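Long-range contacts in allantoin racemase (Pseudomonas fluorescens, PDB 5LG5), which racemises allantoin by proton transfer and, as in other members of the HyuE racemase family, probably also acts on further 5-monosubstituted hydantoins: residues E[71-76]-E[92-97]; E[96-101]-E[203-208]. All blocks are in the same frame, centred on the assembly; numbering follows the deposited sequence.

How the contacts relate
Contact 1 (71-76 with 92-97) joins adjacent strands of one of the two parallel sheets and runs on into the first turn of helix 95-103, and contact 2 (96-101 with 203-208) is the helix pair packed beside it; their centres are about 7 Å apart. The chain runs from one into the other: strand 92-94 passes straight into helix 95-103, and Thr96 and Glu97 belong to both contacts. Side chains also join them directly. Ile72 CD1 reaches the backbone of helix 201-214, 3.5 Å from Val206 N, while Val93 CG2 sits 3.6 Å from Ala205 CB and 3.8 Å from Ala98 CB. Val93 thus touches both helices of contact 2. Both contacts also reach a second subunit, whose Phe105 packs on Val93.

Contact 1. Residues E[71-76]-E[92-97]; sequences VIQAGY and VVDITE
Tyr76 lays one face of its ring against Thr96, just past the end of two parallel strands that belong to the beta-alpha-beta unit 70-74, 81-87, 92-94. Thr96 CA stands 3.4 Å above the ring plane, shifted toward the rim, in a CH-pi contact, and Thr96 CG2 meets Tyr76 CE2 at 3.6 Å. An alanine in place of Tyr76 would probably leave Thr96 CA and CG2 without their aromatic cover and open a gap beside the first turn of helix 95-103.

Hydrogen bonds from Val93 N to Val71 O and from Gln73 N to Val93 O tie the strands, and one from Ile95 N to Gln73 O carries the ladder on into the start of the helix. Ile95 holds CG1 between its own N and carbonyl carbon (chi1 69°), which places CG1 3.4 Å from Gly75 O. Its CG2 meets Ile72 CG2 at 3.7 Å, the two side chains crossing at about a right angle, and also packs on Ala74 CA.

On the sheet face bearing Gln73 and Asp94, Asp94 OD2 rests 3.3 Å from Gln73 CG, with amide and carboxylate planes turned 63° apart. The amide NE2 is spent on His79 O. Asp94 is the N-cap of helix 95-103: its OD1 takes Thr96 N at 2.9 Å on the anti lone pair and, from the syn side, Thr96 OG1 at 2.6 Å, 30° out of the carboxylate plane.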
ATOM      1  N   VAL E  71      17.195 -20.517  17.489  1.00  9.73           N
ATOM      2  CA  VAL E  71      17.385 -19.396  18.390  1.00  9.05           C
ATOM      3  C   VAL E  71      16.137 -18.544  18.404  1.00 11.80           C
ATOM      4  O   VAL E  71      15.557 -18.242  17.349  1.00 10.61           O
ATOM      5  CB  VAL E  71      18.603 -18.519  17.987  1.00 13.04           C
ATOM      6  CG1 VAL E  71      18.663 -17.262  18.862  1.00  9.85           C
ATOM      7  CG2 VAL E  71      19.912 -19.316  18.091  1.00  7.67           C
ATOM      8  N   ILE E  72      15.700 -18.179  19.604  1.00 11.28           N
ATOM      9  CA  ILE E  72      14.579 -17.261  19.765  1.00  9.72           C
ATOM     10  C   ILE E  72      15.082 -15.957  20.322  1.00 11.20           C
ATOM     11  O   ILE E  72      15.761 -15.949  21.358  1.00 11.98           O
ATOM     12  CB  ILE E  72      13.501 -17.792  20.719  1.00 10.78           C
ATOM     13  CG1 ILE E  72      12.810 -19.033  20.151  1.00  8.89           C
ATOM     14  CG2 ILE E  72      12.466 -16.703  20.985  1.00 10.90           C
ATOM     15  CD1 ILE E  72      11.876 -19.712  21.172  1.00  9.06           C
ATOM     16  N   GLN E  73      14.772 -14.857  19.640  1.00  9.48           N
ATOM     17  CA  GLN E  73      15.088 -13.548  20.173  1.00  9.65           C
ATOM     18  C   GLN E  73      13.879 -13.020  20.937  1.00 15.39           C
ATOM     19  O   GLN E  73      12.826 -12.740  20.352  1.00 10.28           O
ATOM     20  CB  GLN E  73      15.536 -12.577  19.076  1.00 12.62           C
ATOM     21  CG  GLN E  73      15.778 -11.175  19.611  1.00 16.50           C
ATOM     22  CD  GLN E  73      16.630 -10.327  18.697  1.00 19.16           C
ATOM     23  OE1 GLN E  73      17.622 -10.796  18.138  1.00 24.04           O
ATOM     24  NE2 GLN E  73      16.254  -9.069  18.547  1.00 22.68           N
ATOM     25  N   ALA E  74      14.042 -12.911  22.253  1.00 13.47           N
ATOM     26  CA  ALA E  74      12.923 -12.650  23.148  1.00 15.94           C
ATOM     27  C   ALA E  74      12.870 -11.188  23.520  1.00 19.11           C
ATOM     28  O   ALA E  74      13.119 -10.811  24.670  1.00 25.28           O
ATOM     29  CB  ALA E  74      13.025 -13.508  24.401  1.00 19.53           C
ATOM     30  N   GLY E  75      12.583 -10.358  22.535  1.00 16.73           N
ATOM     31  CA  GLY E  75      12.333  -8.955  22.788  1.00 16.65           C
ATOM     32  C   GLY E  75      11.292  -8.521  21.789  1.00 22.54           C
ATOM     33  O   GLY E  75      11.269  -9.017  20.656  1.00 21.00           O
ATOM     34  N   TYR E  76      10.436  -7.590  22.194  1.00 24.88           N
ATOM     35  CA  TYR E  76       9.391  -7.133  21.294  1.00 27.35           C
ATOM     36  C   TYR E  76       9.708  -5.832  20.567  1.00 23.43           C
ATOM     37  O   TYR E  76       9.836  -4.775  21.189  1.00 22.25           O
ATOM     38  CB  TYR E  76       8.039  -7.067  22.012  1.00 28.42           C
ATOM     39  CG  TYR E  76       6.910  -7.455  21.103  1.00 24.84           C
ATOM     40  CD1 TYR E  76       6.413  -8.755  21.102  1.00 27.62           C
ATOM     41  CD2 TYR E  76       6.389  -6.546  20.182  1.00 23.54           C
ATOM     42  CE1 TYR E  76       5.388  -9.128  20.245  1.00 24.79           C
ATOM     43  CE2 TYR E  76       5.368  -6.902  19.325  1.00 22.74           C
ATOM     44  CZ  TYR E  76       4.870  -8.197  19.356  1.00 26.85           C
ATOM     45  OH  TYR E  76       3.852  -8.549  18.487  1.00 30.18           O
ATOM     46  N   VAL E  92      15.930 -18.803  13.240  1.00 10.46           N
ATOM     47  CA  VAL E  92      15.874 -17.732  14.211  1.00  9.32           C
ATOM     48  C   VAL E  92      14.438 -17.209  14.232  1.00 11.77           C
ATOM     49  O   VAL E  92      13.850 -16.957  13.192  1.00 12.44           O
ATOM     50  CB  VAL E  92      16.836 -16.590  13.831  1.00 13.98           C
ATOM     51  CG1 VAL E  92      16.790 -15.478  14.882  1.00 12.09           C
ATOM     52  CG2 VAL E  92      18.266 -17.127  13.651  1.00 10.57           C
ATOM     53  N   VAL E  93      13.840 -17.109  15.407  1.00  9.65           N
ATOM     54  CA  VAL E  93      12.512 -16.529  15.470  1.00  9.50           C
ATOM     55  C   VAL E  93      12.409 -15.462  16.542  1.00 12.76           C
ATOM     56  O   VAL E  93      12.833 -15.647  17.684  1.00 12.86           O
ATOM     57  CB  VAL E  93      11.337 -17.586  15.458  1.00 16.32           C
ATOM     58  CG1 VAL E  93      11.830 -19.008  15.655  1.00 13.54           C
ATOM     59  CG2 VAL E  93      10.228 -17.205  16.431  1.00 10.31           C
ATOM     60  N   ASP E  94      11.922 -14.304  16.127  1.00 12.14           N
ATOM     61  CA  ASP E  94      11.754 -13.208  17.048  1.00 15.04           C
ATOM     62  C   ASP E  94      10.344 -13.281  17.595  1.00 13.73           C
ATOM     63  O   ASP E  94       9.397 -13.537  16.841  1.00 11.48           O
ATOM     64  CB  ASP E  94      12.000 -11.880  16.350  1.00 14.91           C
ATOM     65  CG  ASP E  94      12.115 -10.762  17.324  1.00 17.63           C
ATOM     66  OD1 ASP E  94      11.070 -10.345  17.885  1.00 22.86           O
ATOM     67  OD2 ASP E  94      13.264 -10.344  17.583  1.00 26.61           O
ATOM     68  N   ILE E  95      10.194 -13.042  18.892  1.00 10.17           N
ATOM     69  CA  ILE E  95       8.881 -13.203  19.525  1.00 12.35           C
ATOM     70  C   ILE E  95       7.845 -12.238  18.964  1.00 11.24           C
ATOM     71  O   ILE E  95       6.646 -12.487  19.045  1.00 11.58           O
ATOM     72  CB  ILE E  95       8.945 -13.092  21.062  1.00 11.82           C
ATOM     73  CG1 ILE E  95       9.281 -11.662  21.501  1.00 15.83           C
ATOM     74  CG2 ILE E  95       9.948 -14.107  21.625  1.00 13.00           C
ATOM     75  CD1 ILE E  95       9.244 -11.457  23.041  1.00 17.51           C
ATOM     76  N   THR E  96       8.328 -11.144  18.383  1.00 13.52           N
ATOM     77  CA  THR E  96       7.474 -10.151  17.748  1.00 16.15           C
ATOM     78  C   THR E  96       6.688 -10.770  16.611  1.00 12.57           C
ATOM     79  O   THR E  96       5.457 -10.732  16.576  1.00 11.81           O
ATOM     80  CB  THR E  96       8.325  -9.018  17.141  1.00 21.48           C
ATOM     81  OG1 THR E  96       9.225  -8.495  18.134  1.00 20.52           O
ATOM     82  CG2 THR E  96       7.438  -7.911  16.587  1.00 17.68           C
ATOM     83  N   GLU E  97       7.415 -11.350  15.673  1.00 12.09           N
ATOM     84  CA  GLU E  97       6.798 -11.967  14.520  1.00 12.50           C
ATOM     85  C   GLU E  97       6.105 -13.255  14.901  1.00  9.88           C
ATOM     86  O   GLU E  97       5.016 -13.538  14.421  1.00  8.24           O
ATOM     87  CB  GLU E  97       7.858 -12.136  13.442  1.00 16.74           C
ATOM     88  CG  GLU E  97       8.341 -10.752  13.047  1.00 18.38           C
ATOM     89  CD  GLU E  97       9.790 -10.696  12.649  1.00 25.73           C
ATOM     90  OE1 GLU E  97      10.389  -9.619  12.839  1.00 28.47           O
ATOM     91  OE2 GLU E  97      10.330 -11.714  12.162  1.00 29.85           O
TER

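Contact 2. Residues E[96-101]-E[203-208]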
ATOM      1  N   THR E  96       8.328 -11.144  18.383  1.00 13.52           N
ATOM      2  CA  THR E  96       7.474 -10.151  17.748  1.00 16.15           C
ATOM      3  C   THR E  96       6.688 -10.770  16.611  1.00 12.57           C
ATOM      4  O   THR E  96       5.457 -10.732  16.576  1.00 11.81           O
ATOM      5  CB  THR E  96       8.325  -9.018  17.141  1.00 21.48           C
ATOM      6  OG1 THR E  96       9.225  -8.495  18.134  1.00 20.52           O
ATOM      7  CG2 THR E  96       7.438  -7.911  16.587  1.00 17.68           C
ATOM      8  N   GLU E  97       7.415 -11.350  15.673  1.00 12.09           N
ATOM      9  CA  GLU E  97       6.798 -11.967  14.520  1.00 12.50           C
ATOM     10  C   GLU E  97       6.105 -13.255  14.901  1.00  9.88           C
ATOM     11  O   GLU E  97       5.016 -13.538  14.421  1.00  8.24           O
ATOM     12  CB  GLU E  97       7.858 -12.136  13.442  1.00 16.74           C
ATOM     13  CG  GLU E  97       8.341 -10.752  13.047  1.00 18.38           C
ATOM     14  CD  GLU E  97       9.790 -10.696  12.649  1.00 25.73           C
ATOM     15  OE1 GLU E  97      10.389  -9.619  12.839  1.00 28.47           O
ATOM     16  OE2 GLU E  97      10.330 -11.714  12.162  1.00 29.85           O
ATOM     17  N   ALA E  98       6.688 -13.987  15.842  1.00 11.73           N
ATOM     18  CA  ALA E  98       6.030 -15.186  16.338  1.00  9.83           C
ATOM     19  C   ALA E  98       4.637 -14.834  16.852  1.00 10.57           C
ATOM     20  O   ALA E  98       3.652 -15.447  16.439  1.00  6.89           O
ATOM     21  CB  ALA E  98       6.854 -15.831  17.433  1.00  8.72           C
ATOM     22  N   ALA E  99       4.541 -13.808  17.699  1.00  8.03           N
ATOM     23  CA  ALA E  99       3.239 -13.430  18.252  1.00  8.44           C
ATOM     24  C   ALA E  99       2.253 -12.997  17.164  1.00 10.30           C
ATOM     25  O   ALA E  99       1.117 -13.481  17.129  1.00  9.18           O
ATOM     26  CB  ALA E  99       3.394 -12.337  19.307  1.00  7.71           C
ATOM     27  N   ALA E 100       2.682 -12.104  16.267  1.00  8.05           N
ATOM     28  CA  ALA E 100       1.773 -11.594  15.246  1.00  7.28           C
ATOM     29  C   ALA E 100       1.343 -12.702  14.306  1.00  8.09           C
ATOM     30  O   ALA E 100       0.164 -12.844  13.994  1.00  7.15           O
ATOM     31  CB  ALA E 100       2.410 -10.446  14.477  1.00  7.98           C
ATOM     32  N   SER E 101       2.305 -13.505  13.875  1.00  8.98           N
ATOM     33  CA  SER E 101       2.018 -14.595  12.956  1.00  9.51           C
ATOM     34  C   SER E 101       1.034 -15.624  13.537  1.00  9.80           C
ATOM     35  O   SER E 101       0.086 -16.040  12.847  1.00  8.56           O
ATOM     36  CB  SER E 101       3.319 -15.274  12.497  1.00 12.54           C
ATOM     37  OG  SER E 101       3.054 -16.214  11.466  1.00 20.09           O
ATOM     38  N   THR E 203       6.065 -18.041  24.134  1.00  9.02           N
ATOM     39  CA  THR E 203       5.620 -19.413  23.973  1.00 11.24           C
ATOM     40  C   THR E 203       5.243 -19.691  22.538  1.00 10.51           C
ATOM     41  O   THR E 203       5.432 -20.798  22.047  1.00 10.52           O
ATOM     42  CB  THR E 203       4.462 -19.770  24.913  1.00 12.04           C
ATOM     43  OG1 THR E 203       3.399 -18.818  24.742  1.00 11.48           O
ATOM     44  CG2 THR E 203       4.948 -19.765  26.365  1.00 13.62           C
ATOM     45  N   ALA E 204       4.682 -18.687  21.872  1.00 13.79           N
ATOM     46  CA  ALA E 204       4.441 -18.810  20.442  1.00 11.37           C
ATOM     47  C   ALA E 204       5.740 -19.159  19.728  1.00  9.63           C
ATOM     48  O   ALA E 204       5.799 -20.124  18.967  1.00 12.54           O
ATOM     49  CB  ALA E 204       3.862 -17.513  19.883  1.00 10.22           C
ATOM     50  N   ALA E 205       6.790 -18.391  20.017  1.00  9.26           N
ATOM     51  CA  ALA E 205       8.080 -18.565  19.349  1.00 11.50           C
ATOM     52  C   ALA E 205       8.664 -19.943  19.572  1.00 12.35           C
ATOM     53  O   ALA E 205       9.262 -20.530  18.656  1.00  9.24           O
ATOM     54  CB  ALA E 205       9.069 -17.490  19.796  1.00  9.15           C
ATOM     55  N   VAL E 206       8.501 -20.458  20.794  1.00 12.24           N
ATOM     56  CA  VAL E 206       9.005 -21.797  21.100  1.00 11.66           C
ATOM     57  C   VAL E 206       8.414 -22.818  20.161  1.00 10.35           C
ATOM     58  O   VAL E 206       9.136 -23.636  19.591  1.00 14.08           O
ATOM     59  CB  VAL E 206       8.704 -22.219  22.551  1.00 12.15           C
ATOM     60  CG1 VAL E 206       9.038 -23.698  22.765  1.00 10.60           C
ATOM     61  CG2 VAL E 206       9.481 -21.343  23.511  1.00  9.39           C
ATOM     62  N   THR E 207       7.094 -22.780  20.008  1.00 12.90           N
ATOM     63  CA  THR E 207       6.422 -23.757  19.154  1.00 12.74           C
ATOM     64  C   THR E 207       6.853 -23.578  17.706  1.00 11.21           C
ATOM     65  O   THR E 207       7.019 -24.551  16.970  1.00 13.19           O
ATOM     66  CB  THR E 207       4.884 -23.685  19.249  1.00 12.70           C
ATOM     67  OG1 THR E 207       4.420 -22.473  18.641  1.00 10.23           O
ATOM     68  CG2 THR E 207       4.418 -23.763  20.711  1.00 12.91           C
ATOM     69  N   ILE E 208       7.043 -22.329  17.300  1.00  8.93           N
ATOM     70  CA  ILE E 208       7.453 -22.077  15.927  1.00 12.47           C
ATOM     71  C   ILE E 208       8.867 -22.619  15.689  1.00 12.29           C
ATOM     72  O   ILE E 208       9.100 -23.357  14.726  1.00 13.36           O
ATOM     73  CB  ILE E 208       7.341 -20.580  15.570  1.00 11.65           C
ATOM     74  CG1 ILE E 208       5.866 -20.165  15.542  1.00  8.92           C
ATOM     75  CG2 ILE E 208       7.987 -20.296  14.214  1.00 11.51           C
ATOM     76  CD1 ILE E 208       5.640 -18.662  15.412  1.00  9.89           C
TER
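Ala98 turns its methyl group toward helix 201-214, where it lands on the backbone of Ala205. The apolar contacts all turn on this residue. Ala98 CB lies 3.6 Å from Ala205 CA and equally near Ala205 N, so the methyl is pressed against main chain as much as against side chain; Ala205 CB comes in beside it, also at 3.6 Å. On one flank Ala204 CB reaches over to Ala98 O, 4.0 Å away. Ile208 closes in one turn further along its helix: CG1 is anti to the carbonyl carbon (chi1 -68°) and CD1 continues extended from it (chi2 171°), ending 3.6 Å from Ala98 CA. With alanines at the crossing, the axes of the two short segments approach to 8.1 Å and run perpendicular, at 90°.

In the alpha/beta fold of this racemase, helix 95-103 directly follows strand 92-94 of one four-stranded parallel sheet, whereas helix 201-214 follows strand 198-199 of the other. The crossing brings the second helix back onto the first sheet, where it also packs beside helix 12-25 through Val206.

The hydrogen bonds within helix 201-214 include a doubled acceptor. Ala204 O accepts two bonds, from Ile208 N at 3.0 Å in the usual helical way and from Thr207 OG1 at 2.7 Å, the hydroxyl folding back onto its own helix. Thr203 OG1 bonds to Asp200 O, just ahead of the helix.

A second subunit also packs against this region. Phe105 of that subunit lies against both Ser101 and Ile208, and Ser211 of that subunit packs on Thr207, while Leu215 of the same neighbour touches Thr203.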